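Local coordinates for uncharacterized protein (Shewanella amazonensis, PDB 2QVP) that is probably a zinc-dependent metallocarboxypeptidase-like hydrolase of the peptidase M14 family, at residues T9-S14 against Q20-Q25; L53-S58 against A154-V159. All coordinates share one frame; numbering follows the deposited sequence.

Following the chain from the N terminus, interaction 1 comes first. It closes a short hairpin, with five residues between 9-14 and 20-25, and holds the N-terminal segment, which ends in strand 13-14, against the turn that leads into helix 24-38. Interaction 2 opens later and spans far more sequence: 95 residues separate 53-58 from 154-159. It packs helix 154-160 on strand 51-57, next to the outermost strand 41-48 of the mixed eight-stranded sheet. The two contacts lie in series, neither nested nor crossed. The centres of interactions 1 and 2 are about 26 Å apart. Interaction 1 is largely polar, at the surface; interaction 2 is mainly apolar and partly buried.

Interaction 1: residues T9-S14 against Q20-Q25; sequences TFVWRS and QSTDIQ
An antiparallel beta hairpin near the N terminus joins Trp12 and Arg13 to Gln20 and Ser21. Arg13 and Gln20 form a non-hydrogen-bonded pair, with CA atoms 4.5 Å apart. Next to it, Ser21 grips the backbone of Trp12 twice. Ser21 N donates to Trp12 O at 2.7 Å; the donor lies nearly in line with the carbonyl bond (171°), but the N-H itself is bent away from a straight path. In return, Trp12 N donates to Ser21 OG at 2.9 Å along an almost straight path (178°). The hydroxyl can reach that N-H because chi1 of Ser21 (58°) sets OG between its own backbone N and carbonyl carbon. OG thus accepts from Trp12 N where a regular hairpin would probably use the main-chain carbonyl. The same OG lies at the edge of the Trp12 ring, near its plane, 3.7 Å from CE3. A water bridges Ser21 OG to Phe10 O and carries the link back to Phe10.

Gln20 lies on the same face of the hairpin as Arg13, and their side chains cross at about a right angle. Gln20 bends at chi2, and its OE1 comes 3.6 Å from Arg13 CB. The guanidinium and amide planes are nearly coplanar, and a second water joins Arg13 NH1 to Gln20 OE1. The amide NE2 lies 3.5 Å from Val11 CG1. The other branch of Val11, CG2, packs on Thr22 CG2 at 3.8 Å.

Gln20 to Asp23 forms a type I turn, and Asp23 then N-caps helix 24-38 through Arg26 N. Trp12 makes a cation-pi contact with Arg255, while Trp12 and Ser21 both touch Leu252 of helix 252-270. Ser21 O instead accepts a hydrogen bond from Trp83 NE1 of helix 80-91.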
loop_
_atom_site.group_PDB
_atom_site.type_symbol
_atom_site.label_atom_id
_atom_site.label_comp_id
_atom_site.label_asym_id
_atom_site.label_seq_id
_atom_site.Cartn_x
_atom_site.Cartn_y
_atom_site.Cartn_z
ATOM N N THR A 9 12.317 -6.427 -15.831
ATOM C CA THR A 9 13.010 -5.485 -14.914
ATOM C C THR A 9 12.687 -4.037 -15.235
ATOM O O THR A 9 12.831 -3.619 -16.391
ATOM C CB THR A 9 14.551 -5.709 -14.870
ATOM O OG1 THR A 9 14.805 -6.811 -14.001
ATOM C CG2 THR A 9 15.310 -4.487 -14.318
ATOM N N PHE A 10 12.278 -3.283 -14.200
ATOM C CA PHE A 10 11.925 -1.866 -14.295
ATOM C C PHE A 10 12.677 -1.038 -13.250
ATOM O O PHE A 10 12.542 -1.287 -12.045
ATOM C CB PHE A 10 10.432 -1.671 -14.071
ATOM C CG PHE A 10 9.539 -2.341 -15.100
ATOM C CD1 PHE A 10 9.142 -3.648 -14.942
ATOM C CD2 PHE A 10 9.062 -1.642 -16.195
ATOM C CE1 PHE A 10 8.304 -4.280 -15.876
ATOM C CE2 PHE A 10 8.213 -2.265 -17.136
ATOM C CZ PHE A 10 7.845 -3.583 -16.970
ATOM N N VAL A 11 13.434 -0.036 -13.704
ATOM C CA VAL A 11 14.238 0.825 -12.840
ATOM C C VAL A 11 14.143 2.271 -13.283
ATOM O O VAL A 11 14.207 2.559 -14.471
ATOM C CB VAL A 11 15.741 0.448 -12.870
ATOM C CG1 VAL A 11 16.510 1.234 -11.776
ATOM C CG2 VAL A 11 15.934 -1.066 -12.723
ATOM N N TRP A 12 13.941 3.171 -12.332
ATOM C CA TRP A 12 13.948 4.586 -12.581
ATOM C C TRP A 12 14.885 5.298 -11.586
ATOM O O TRP A 12 15.237 4.772 -10.539
ATOM C CB TRP A 12 12.546 5.156 -12.463
ATOM C CG TRP A 12 11.511 4.532 -13.344
ATOM C CD1 TRP A 12 11.108 4.977 -14.574
ATOM C CD2 TRP A 12 10.706 3.381 -13.053
ATOM N NE1 TRP A 12 10.125 4.178 -15.066
ATOM C CE2 TRP A 12 9.856 3.181 -14.164
ATOM C CE3 TRP A 12 10.600 2.511 -11.954
ATOM C CZ2 TRP A 12 8.913 2.150 -14.208
ATOM C CZ3 TRP A 12 9.679 1.468 -12.007
ATOM C CH2 TRP A 12 8.849 1.300 -13.128
ATOM N N ARG A 13 15.269 6.514 -11.954
ATOM C CA ARG A 13 16.103 7.387 -11.140
ATOM C C ARG A 13 15.141 8.312 -10.430
ATOM O O ARG A 13 14.205 8.811 -11.062
ATOM C CB ARG A 13 17.076 8.158 -12.063
ATOM C CG ARG A 13 17.724 9.460 -11.543
ATOM C CD ARG A 13 18.720 9.269 -10.397
ATOM N NE ARG A 13 19.219 10.561 -9.894
ATOM C CZ ARG A 13 20.188 10.729 -8.973
ATOM N NH1 ARG A 13 20.831 9.690 -8.434
ATOM N NH2 ARG A 13 20.534 11.962 -8.585
ATOM N N SER A 14 15.342 8.516 -9.131
ATOM C CA SER A 14 14.582 9.481 -8.362
ATOM C C SER A 14 15.511 10.613 -8.015
ATOM O O SER A 14 16.618 10.353 -7.546
ATOM C CB SER A 14 14.092 8.910 -7.032
ATOM O OG SER A 14 13.515 9.936 -6.210
ATOM N N GLN A 20 18.636 5.181 -7.504
ATOM C CA GLN A 20 17.866 4.302 -8.371
ATOM C C GLN A 20 16.721 3.762 -7.544
ATOM O O GLN A 20 16.841 3.629 -6.330
ATOM C CB GLN A 20 18.736 3.167 -8.936
ATOM C CG GLN A 20 19.892 3.666 -9.779
ATOM C CD GLN A 20 19.427 4.414 -11.015
ATOM O OE1 GLN A 20 19.384 5.642 -11.023
ATOM N NE2 GLN A 20 19.009 3.677 -12.033
ATOM N N SER A 21 15.607 3.467 -8.211
ATOM C CA SER A 21 14.394 3.002 -7.550
ATOM C C SER A 21 14.533 1.625 -6.928
ATOM O O SER A 21 13.713 1.238 -6.124
ATOM C CB SER A 21 13.231 3.013 -8.527
ATOM O OG SER A 21 13.510 2.207 -9.656
ATOM N N THR A 22 15.519 0.859 -7.369
ATOM C CA THR A 22 15.793 -0.430 -6.819
ATOM C C THR A 22 16.820 -0.360 -5.671
ATOM O O THR A 22 17.218 -1.413 -5.159
ATOM C CB THR A 22 16.357 -1.338 -7.923
ATOM O OG1 THR A 22 17.525 -0.733 -8.483
ATOM C CG2 THR A 22 15.313 -1.597 -9.030
ATOM N N ASP A 23 17.269 0.846 -5.279
ATOM C CA ASP A 23 18.290 1.004 -4.227
ATOM C C ASP A 23 17.676 0.700 -2.842
ATOM O O ASP A 23 17.336 1.600 -2.059
ATOM C CB ASP A 23 18.932 2.403 -4.288
ATOM C CG ASP A 23 20.262 2.481 -3.540
ATOM O OD1 ASP A 23 20.587 1.570 -2.729
ATOM O OD2 ASP A 23 20.989 3.455 -3.796
ATOM N N ILE A 24 17.596 -0.604 -2.557
ATOM C CA ILE A 24 16.977 -1.118 -1.334
ATOM C C ILE A 24 17.789 -0.775 -0.073
ATOM O O ILE A 24 17.192 -0.574 0.993
ATOM C CB ILE A 24 16.663 -2.638 -1.441
ATOM C CG1 ILE A 24 15.629 -3.035 -0.383
ATOM C CG2 ILE A 24 17.960 -3.467 -1.376
ATOM C CD1 ILE A 24 15.116 -4.469 -0.475
ATOM N N GLN A 25 19.116 -0.679 -0.189
ATOM C CA GLN A 25 19.953 -0.263 0.949
ATOM C C GLN A 25 19.646 1.183 1.356
ATOM O O GLN A 25 19.535 1.481 2.558
ATOM C CB GLN A 25 21.462 -0.424 0.670
ATOM C CG GLN A 25 22.014 -1.862 0.815
ATOM C CD GLN A 25 23.562 -1.904 0.999
ATOM O OE1 GLN A 25 24.259 -0.880 0.869
ATOM N NE2 GLN A 25 24.094 -3.101 1.323
HETATM O O HOH W 1 12.102 -0.096 -9.801
HETATM O O HOH W 2 21.567 6.784 -9.197
#

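Interaction 2: residues L53-S58 against A154-V159; sequences LYLLQS and AHLLQV
Leu55 and Leu156 both place CG anti to the backbone N, with chi1 at 179° and -178°. From strand 51-57 and helix 154-160 the two side chains therefore meet end to end. Leu55 CD2 comes 3.3 Å from Leu156 CD2, closer than methyls normally pack. Leu55 CD2 also lies 3.8 Å from Leu156 CG, so this methyl bears on the branch point as well as the tip.

The other methyl of Leu55 serves the next helix residue. CD1 lies 3.8 Å from CD2 of Leu157, and the two side chains pass alongside, running opposite ways. Leu157 has two deposited conformers, so this second touch belongs to the one described and is less certain.

Gln57, two residues further along the strand, directs its CB toward the helix. Its chain runs straight out from CG, and NE2 approaches Leu156 CD1 at 4.2 Å. That amide nitrogen is hydrogen-bonded to Ser103 OG of the adjacent strand 101-105.

The short segments of strand and helix run at 41° to each other, with axes 11.5 Å apart at closest approach. Leu156 also touches Lys43, and thus contacts both strand 51-57 and its neighbour 41-48 in this alpha/beta fold. Leu157 touches Leu150 of helix 145-152.

No hydrogen bond joins the two segments. The contact rests on leucine methyls, with the Gln57 amide at its margin, and its hold is chiefly hydrophobic and dispersive.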
loop_
_atom_site.group_PDB
_atom_site.type_symbol
_atom_site.label_atom_id
_atom_site.label_comp_id
_atom_site.label_asym_id
_atom_site.label_seq_id
_atom_site.Cartn_x
_atom_site.Cartn_y
_atom_site.Cartn_z
ATOM N N LEU A 53 10.836 -7.834 6.347
ATOM C CA LEU A 53 9.482 -7.359 6.085
ATOM C C LEU A 53 8.999 -6.699 7.376
ATOM O O LEU A 53 8.644 -7.388 8.344
ATOM C CB LEU A 53 8.494 -8.468 5.693
ATOM C CG LEU A 53 8.461 -9.013 4.278
ATOM C CD1 LEU A 53 9.749 -9.795 3.985
ATOM C CD2 LEU A 53 7.161 -9.896 4.085
ATOM N N TYR A 54 8.959 -5.365 7.366
ATOM C CA TYR A 54 8.554 -4.577 8.525
ATOM C C TYR A 54 7.086 -4.221 8.647
ATOM O O TYR A 54 6.387 -4.008 7.661
ATOM C CB TYR A 54 9.270 -3.200 8.519
ATOM C CG TYR A 54 10.742 -3.225 8.805
ATOM C CD1 TYR A 54 11.219 -3.574 10.076
ATOM C CD2 TYR A 54 11.679 -2.843 7.828
ATOM C CE1 TYR A 54 12.584 -3.580 10.357
ATOM C CE2 TYR A 54 13.041 -2.829 8.106
ATOM C CZ TYR A 54 13.484 -3.223 9.365
ATOM O OH TYR A 54 14.823 -3.230 9.652
ATOM N N LEU A 55 6.649 -4.121 9.892
ATOM C CA LEU A 55 5.390 -3.503 10.242
ATOM C C LEU A 55 5.800 -2.340 11.141
ATOM O O LEU A 55 6.351 -2.558 12.211
ATOM C CB LEU A 55 4.459 -4.438 11.000
ATOM C CG LEU A 55 3.131 -3.745 11.369
ATOM C CD1 LEU A 55 2.289 -3.474 10.080
ATOM C CD2 LEU A 55 2.413 -4.578 12.390
ATOM N N LEU A 56 5.552 -1.109 10.708
ATOM C CA LEU A 56 5.897 0.058 11.493
ATOM C C LEU A 56 4.595 0.536 12.103
ATOM O O LEU A 56 3.599 0.632 11.387
ATOM C CB LEU A 56 6.506 1.155 10.618
ATOM C CG LEU A 56 7.792 0.884 9.838
ATOM C CD1 LEU A 56 8.279 2.153 9.186
ATOM C CD2 LEU A 56 8.883 0.297 10.706
ATOM N N GLN A 57 4.581 0.837 13.397
ATOM C CA GLN A 57 3.368 1.311 14.060
ATOM C C GLN A 57 3.659 2.598 14.803
ATOM O O GLN A 57 4.714 2.731 15.435
ATOM C CB GLN A 57 2.828 0.242 15.021
ATOM C CG GLN A 57 2.378 -1.003 14.280
ATOM C CD GLN A 57 1.608 -1.976 15.123
ATOM O OE1 GLN A 57 2.153 -2.557 16.077
ATOM N NE2 GLN A 57 0.333 -2.215 14.746
ATOM N N SER A 58 2.735 3.546 14.729
ATOM C CA SER A 58 2.902 4.795 15.430
ATOM C C SER A 58 2.927 4.539 16.954
ATOM O O SER A 58 2.362 3.538 17.431
ATOM C CB SER A 58 1.807 5.799 15.051
ATOM O OG SER A 58 0.492 5.295 15.276
ATOM N N ALA A 154 -1.948 -12.325 11.029
ATOM C CA ALA A 154 -3.224 -11.898 10.504
ATOM C C ALA A 154 -3.992 -11.047 11.472
ATOM O O ALA A 154 -4.475 -9.992 11.104
ATOM C CB ALA A 154 -4.080 -13.114 10.067
ATOM N N HIS A 155 -4.075 -11.488 12.720
ATOM C CA HIS A 155 -4.807 -10.754 13.744
ATOM C C HIS A 155 -4.297 -9.328 13.921
ATOM O O HIS A 155 -5.096 -8.389 13.918
ATOM C CB HIS A 155 -4.744 -11.500 15.077
ATOM C CG HIS A 155 -5.510 -10.824 16.157
ATOM N ND1 HIS A 155 -4.899 -10.187 17.217
ATOM C CD2 HIS A 155 -6.836 -10.624 16.307
ATOM C CE1 HIS A 155 -5.825 -9.644 17.989
ATOM N NE2 HIS A 155 -7.007 -9.907 17.464
ATOM N N LEU A 156 -2.977 -9.191 14.056
ATOM C CA LEU A 156 -2.323 -7.884 14.176
ATOM C C LEU A 156 -2.666 -6.941 13.011
ATOM O O LEU A 156 -2.963 -5.784 13.242
ATOM C CB LEU A 156 -0.794 -8.054 14.239
ATOM C CG LEU A 156 0.116 -6.828 14.411
ATOM C CD1 LEU A 156 -0.106 -6.230 15.759
ATOM C CD2 LEU A 156 1.578 -7.210 14.229
ATOM N N LEU A 157 -2.631 -7.471 11.780
ATOM C CA LEU A 157 -2.886 -6.693 10.570
ATOM C C LEU A 157 -4.363 -6.362 10.387
ATOM O O LEU A 157 -4.700 -5.351 9.767
ATOM C CB LEU A 157 -2.338 -7.441 9.360
ATOM C CG LEU A 157 -0.829 -7.704 9.397
ATOM C CD1 LEU A 157 -0.473 -8.733 8.352
ATOM C CD2 LEU A 157 -0.011 -6.403 9.212
ATOM N N GLN A 158 -5.232 -7.230 10.895
ATOM C CA GLN A 158 -6.671 -7.006 10.861
ATOM C C GLN A 158 -7.047 -5.885 11.844
ATOM O O GLN A 158 -7.789 -4.970 11.484
ATOM C CB GLN A 158 -7.432 -8.298 11.153
ATOM C CG GLN A 158 -7.307 -9.379 10.051
ATOM C CD GLN A 158 -7.830 -10.757 10.485
ATOM O OE1 GLN A 158 -7.853 -11.088 11.667
ATOM N NE2 GLN A 158 -8.255 -11.552 9.525
ATOM N N VAL A 159 -6.496 -5.948 13.058
ATOM C CA VAL A 159 -6.682 -4.891 14.054
ATOM C C VAL A 159 -6.122 -3.568 13.525
ATOM O O VAL A 159 -6.779 -2.536 13.626
ATOM C CB VAL A 159 -6.003 -5.218 15.425
ATOM C CG1 VAL A 159 -6.059 -4.027 16.377
ATOM C CG2 VAL A 159 -6.633 -6.450 16.066
#